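PDB 6G6O: Ika8 from Synthetic construct, which is a computationally designed, symmetrical eight-bladed beta-propeller of the WD40 type with no assigned biological function. Local coordinates for residues 142-147 with 180-185; 169-174 with 198-203. All blocks are in the same frame, centred on the assembly; numbering follows the deposited sequence.

Contact 1. Residues 142-147 with 180-185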
# COMPACT_ATOMS: atom_id res chain seq x y z
N GLN A 142 -9.02 -1.03 -1.49
CA GLN A 142 -9.30 -1.47 -0.13
C GLN A 142 -10.50 -2.40 -0.16
O GLN A 142 -11.52 -2.10 -0.79
CB GLN A 142 -9.57 -0.28 0.79
CG GLN A 142 -8.36 0.61 1.03
CD GLN A 142 -7.19 -0.14 1.65
OE1 GLN A 142 -7.37 -1.08 2.42
NE2 GLN A 142 -5.98 0.29 1.32
N PHE A 143 -10.38 -3.54 0.52
CA PHE A 143 -11.39 -4.59 0.47
C PHE A 143 -11.59 -5.17 1.86
O PHE A 143 -10.66 -5.76 2.42
CB PHE A 143 -10.99 -5.68 -0.53
CG PHE A 143 -11.73 -6.96 -0.36
CD1 PHE A 143 -13.12 -6.98 -0.30
CD2 PHE A 143 -11.05 -8.16 -0.27
CE1 PHE A 143 -13.80 -8.17 -0.15
CE2 PHE A 143 -11.73 -9.35 -0.12
CZ PHE A 143 -13.11 -9.36 -0.06
N LYS A 144 -12.79 -4.98 2.41
CA LYS A 144 -13.17 -5.55 3.69
C LYS A 144 -14.65 -5.91 3.65
O LYS A 144 -15.44 -5.20 3.02
CB LYS A 144 -12.91 -4.59 4.86
CG LYS A 144 -11.50 -4.04 4.95
CD LYS A 144 -11.50 -2.53 5.17
CE LYS A 144 -10.14 -1.92 4.83
NZ LYS A 144 -10.17 -0.43 4.88
N ASP A 145 -15.02 -7.00 4.32
CA ASP A 145 -16.41 -7.37 4.55
C ASP A 145 -17.20 -7.46 3.25
O ASP A 145 -18.29 -6.90 3.11
CB ASP A 145 -17.08 -6.40 5.53
CG ASP A 145 -16.65 -6.62 6.96
OD1 ASP A 145 -16.68 -7.79 7.42
OD2 ASP A 145 -16.28 -5.64 7.63
N ASN A 146 -16.64 -8.19 2.28
CA ASN A 146 -17.25 -8.39 0.97
C ASN A 146 -17.55 -7.08 0.25
O ASN A 146 -18.39 -7.04 -0.65
CB ASN A 146 -18.53 -9.24 1.07
CG ASN A 146 -18.24 -10.73 1.07
OD1 ASN A 146 -17.47 -11.22 0.25
ND2 ASN A 146 -18.87 -11.45 1.98
N ILE A 147 -16.88 -6.00 0.64
CA ILE A 147 -17.05 -4.69 0.02
C ILE A 147 -15.70 -4.24 -0.53
O ILE A 147 -14.71 -4.20 0.21
CB ILE A 147 -17.60 -3.66 1.02
CG1 ILE A 147 -18.98 -4.09 1.54
CG2 ILE A 147 -17.68 -2.28 0.38
CD1 ILE A 147 -19.57 -3.14 2.56
N ALA A 180 -4.76 7.13 -1.98
CA ALA A 180 -5.13 6.16 -0.95
C ALA A 180 -6.57 6.42 -0.53
O ALA A 180 -7.13 7.49 -0.79
CB ALA A 180 -4.20 6.23 0.26
N LEU A 181 -7.16 5.43 0.14
CA LEU A 181 -8.52 5.53 0.63
C LEU A 181 -8.73 4.48 1.73
O LEU A 181 -7.90 3.60 1.94
CB LEU A 181 -9.54 5.36 -0.50
CG LEU A 181 -9.37 4.16 -1.44
CD1 LEU A 181 -10.23 2.99 -0.99
CD2 LEU A 181 -9.71 4.54 -2.87
N ALA A 182 -9.86 4.60 2.42
CA ALA A 182 -10.24 3.66 3.47
C ALA A 182 -11.74 3.79 3.72
O ALA A 182 -12.37 4.77 3.31
CB ALA A 182 -9.45 3.91 4.76
N PHE A 183 -12.30 2.79 4.41
CA PHE A 183 -13.75 2.75 4.59
C PHE A 183 -14.12 1.87 5.77
O PHE A 183 -13.45 0.86 6.05
CB PHE A 183 -14.46 2.24 3.33
CG PHE A 183 -14.30 0.76 3.10
CD1 PHE A 183 -13.12 0.25 2.57
CD2 PHE A 183 -15.32 -0.12 3.41
CE1 PHE A 183 -12.98 -1.10 2.36
CE2 PHE A 183 -15.18 -1.47 3.20
CZ PHE A 183 -14.01 -1.96 2.67
N SER A 184 -15.20 2.26 6.47
CA SER A 184 -15.80 1.50 7.57
C SER A 184 -17.10 2.16 8.01
O SER A 184 -17.17 3.39 8.12
CB SER A 184 -14.87 1.39 8.79
OG SER A 184 -13.54 1.05 8.43
N LYS A 185 -18.15 1.35 8.25
CA LYS A 185 -19.45 1.80 8.73
C LYS A 185 -20.26 2.50 7.66
O LYS A 185 -20.85 1.88 6.77
CB LYS A 185 -19.29 2.76 9.90
CG LYS A 185 -20.49 2.82 10.84
CD LYS A 185 -20.95 4.27 11.02
CE LYS A 185 -19.79 5.26 11.29
NZ LYS A 185 -20.22 6.57 11.93
O HOH W 1 -5.43 2.43 -0.32
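The Phe183 ring points edge-on into the hairpin of the adjacent blade, with Gln142 CB and Lys144 N at its edge near the ring plane. Its tip, Phe183 CZ, stops 3.3 Å from Lys144 N, whose N-H is already bonded to Ile147 O across the type I' turn. Phe183 CG lies between its own backbone N and carbonyl carbon (chi1 73°), and this starts the ring off toward that turn. The aliphatic part of Lys144 runs past the ring in the opposite direction, Lys144 CD coming within 3.5 Å of Phe183 CE1, while Ile147 CG2 meets Phe183 CE2 at 3.9 Å. Farther back, Gln142 CG rests 3.6 Å from Leu181 CD1, and Gln142 NE2 donates to a water at 2.8 Å that Leu181 N reaches weakly. An alanine in place of Phe183 would probably open a gap against the hairpin and leave the Lys144 methylenes and Ile147 without their apolar partner across the blade boundary. Strands 138-144 and 178-184, the innermost of two successive propeller blades, run side by side at 17° without pairing, so these blades are joined here by carbon-to-carbon contacts, partly from polar side chains, and by a water with one weak bond.

Contact 2. Residues 169-174 with 198-203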
# COMPACT_ATOMS: atom_id res chain seq x y z
N VAL A 169 -23.14 2.33 -3.96
CA VAL A 169 -23.39 3.76 -4.08
C VAL A 169 -22.45 4.32 -5.14
O VAL A 169 -21.49 3.68 -5.56
CB VAL A 169 -23.20 4.51 -2.74
CG1 VAL A 169 -24.35 4.21 -1.80
CG2 VAL A 169 -21.87 4.14 -2.11
N SER A 170 -22.74 5.55 -5.57
CA SER A 170 -21.93 6.25 -6.55
C SER A 170 -21.35 7.50 -5.91
O SER A 170 -22.09 8.30 -5.32
CB SER A 170 -22.75 6.62 -7.79
OG SER A 170 -23.73 7.59 -7.49
N LEU A 171 -20.03 7.67 -6.01
CA LEU A 171 -19.32 8.77 -5.39
C LEU A 171 -18.81 9.74 -6.45
O LEU A 171 -18.38 9.31 -7.53
CB LEU A 171 -18.15 8.26 -4.54
CG LEU A 171 -18.48 7.11 -3.59
CD1 LEU A 171 -17.23 6.60 -2.90
CD2 LEU A 171 -19.52 7.53 -2.57
N GLU A 172 -18.86 11.03 -6.14
CA GLU A 172 -18.41 12.04 -7.09
C GLU A 172 -16.91 11.94 -7.35
O GLU A 172 -16.44 12.31 -8.43
CB GLU A 172 -18.77 13.44 -6.58
CG GLU A 172 -18.38 14.58 -7.52
CD GLU A 172 -18.78 15.94 -6.98
OE1 GLU A 172 -19.20 16.80 -7.79
OE2 GLU A 172 -18.67 16.15 -5.76
N GLY A 173 -16.15 11.43 -6.38
CA GLY A 173 -14.73 11.27 -6.58
C GLY A 173 -13.99 12.60 -6.56
O GLY A 173 -14.49 13.63 -6.09
N HIS A 174 -12.77 12.57 -7.08
CA HIS A 174 -11.88 13.71 -7.07
C HIS A 174 -11.57 14.15 -8.50
O HIS A 174 -11.89 13.46 -9.47
CB HIS A 174 -10.57 13.38 -6.34
CG HIS A 174 -10.76 12.91 -4.94
ND1 HIS A 174 -10.26 13.59 -3.85
CD2 HIS A 174 -11.39 11.82 -4.44
CE1 HIS A 174 -10.58 12.95 -2.74
NE2 HIS A 174 -11.26 11.87 -3.07
N LYS A 198 -11.62 13.64 0.90
CA LYS A 198 -13.07 13.63 0.83
C LYS A 198 -13.63 12.47 1.64
O LYS A 198 -13.20 11.33 1.48
CB LYS A 198 -13.54 13.56 -0.62
CG LYS A 198 -13.19 14.80 -1.43
CD LYS A 198 -13.93 14.84 -2.75
CE LYS A 198 -13.60 16.10 -3.52
NZ LYS A 198 -14.43 16.23 -4.75
N VAL A 199 -14.59 12.77 2.51
CA VAL A 199 -15.23 11.79 3.38
C VAL A 199 -16.64 11.56 2.88
O VAL A 199 -17.44 12.50 2.81
CB VAL A 199 -15.23 12.26 4.85
CG1 VAL A 199 -16.13 11.37 5.69
CG2 VAL A 199 -13.81 12.27 5.39
N TRP A 200 -16.95 10.32 2.52
CA TRP A 200 -18.21 9.97 1.88
C TRP A 200 -19.08 9.15 2.82
O TRP A 200 -18.62 8.61 3.83
CB TRP A 200 -17.98 9.19 0.59
CG TRP A 200 -16.98 9.80 -0.31
CD1 TRP A 200 -15.64 9.55 -0.34
CD2 TRP A 200 -17.23 10.78 -1.33
NE1 TRP A 200 -15.04 10.31 -1.32
CE2 TRP A 200 -16.00 11.07 -1.94
CE3 TRP A 200 -18.38 11.42 -1.78
CZ2 TRP A 200 -15.89 11.99 -2.98
CZ3 TRP A 200 -18.27 12.34 -2.81
CH2 TRP A 200 -17.03 12.61 -3.40
N ASP A 201 -20.35 9.06 2.46
CA ASP A 201 -21.31 8.21 3.16
C ASP A 201 -21.50 6.94 2.33
O ASP A 201 -21.90 7.01 1.17
CB ASP A 201 -22.63 8.93 3.38
CG ASP A 201 -23.52 8.23 4.38
OD1 ASP A 201 -24.05 7.15 4.05
OD2 ASP A 201 -23.68 8.74 5.51
N ILE A 202 -21.22 5.78 2.94
CA ILE A 202 -21.26 4.52 2.22
C ILE A 202 -22.66 4.16 1.74
O ILE A 202 -22.82 3.32 0.85
CB ILE A 202 -20.69 3.37 3.08
CG1 ILE A 202 -20.30 2.18 2.21
CG2 ILE A 202 -21.73 2.89 4.05
CD1 ILE A 202 -19.56 2.54 0.95
N LEU A 203 -23.70 4.77 2.32
CA LEU A 203 -25.07 4.52 1.90
C LEU A 203 -25.77 5.74 1.34
O LEU A 203 -26.69 5.58 0.53
CB LEU A 203 -25.90 3.95 3.07
CG LEU A 203 -25.29 2.77 3.82
CD1 LEU A 203 -26.23 2.26 4.89
CD2 LEU A 203 -24.93 1.65 2.84
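Lys198 NZ donates to Gly173 O at 2.9 Å, approaching in the carbonyl plane with a C=O...N angle of 155°. The segments hold the Gly-His and Trp-Asp pairs that mark a WD40 repeat, here Gly173-His174 and Trp200-Asp201. As in the WD40 hydrogen-bonded network, His174 NE2 and Trp200 NE1 both bond to Ser190 OG; Thr196 OG1 bonds His174 ND1, and the imidazole, gripped on both nitrogens, has its rotation fixed. A second polar feature closes the end of strand 197-201: Asp201 OD1 accepts from Leu203 N at 3.0 Å in an Asx turn and also from Thr204 N. Glu172 OE2 lies 4.4 Å from Lys198 NZ, too far for a salt bridge but close enough that the charges probably attract.

To reach the Gly173 carbonyl, the Lys198 chain stays extended beyond CG and slides along the imidazole, placing Lys198 CD over the ring centre in a CH-pi contact, 3.9 Å from the His174 centroid. The indole is packed in a similar way: Leu171 CB stands 4.2 Å from the centroid of the Trp200 six-membered ring, only 11° off its normal. Beyond it, Gly173 N approaches Trp200 CH2 to 3.3 Å. The two segments run almost antiparallel, and at the far end both methyls of Val169 converge on one backbone oxygen, CG1 and CG2 each lying 3.2 Å from Ile202 O.

Contacts 1 and 2 join the same two neighbouring blades at different depths: contact 1 is centred about 13 Å from the centre of the chain and contact 2 about 21 Å, with about 12 Å between the two centres. Their segments alternate along the chain, since 169-174 leaves the outer strand of one blade and leads into strand 178-184, the innermost of the next. The contacts meet where Lys185 O packs 3.0 Å from Ile202 CG2. Strand 187-192 also ties them together: Ser190, which bonds His174 and Trp200, is touched by Leu181. Val159 is similarly shared, packing against Ile147, Leu171 and Ile202. The result is one continuous interface between blades.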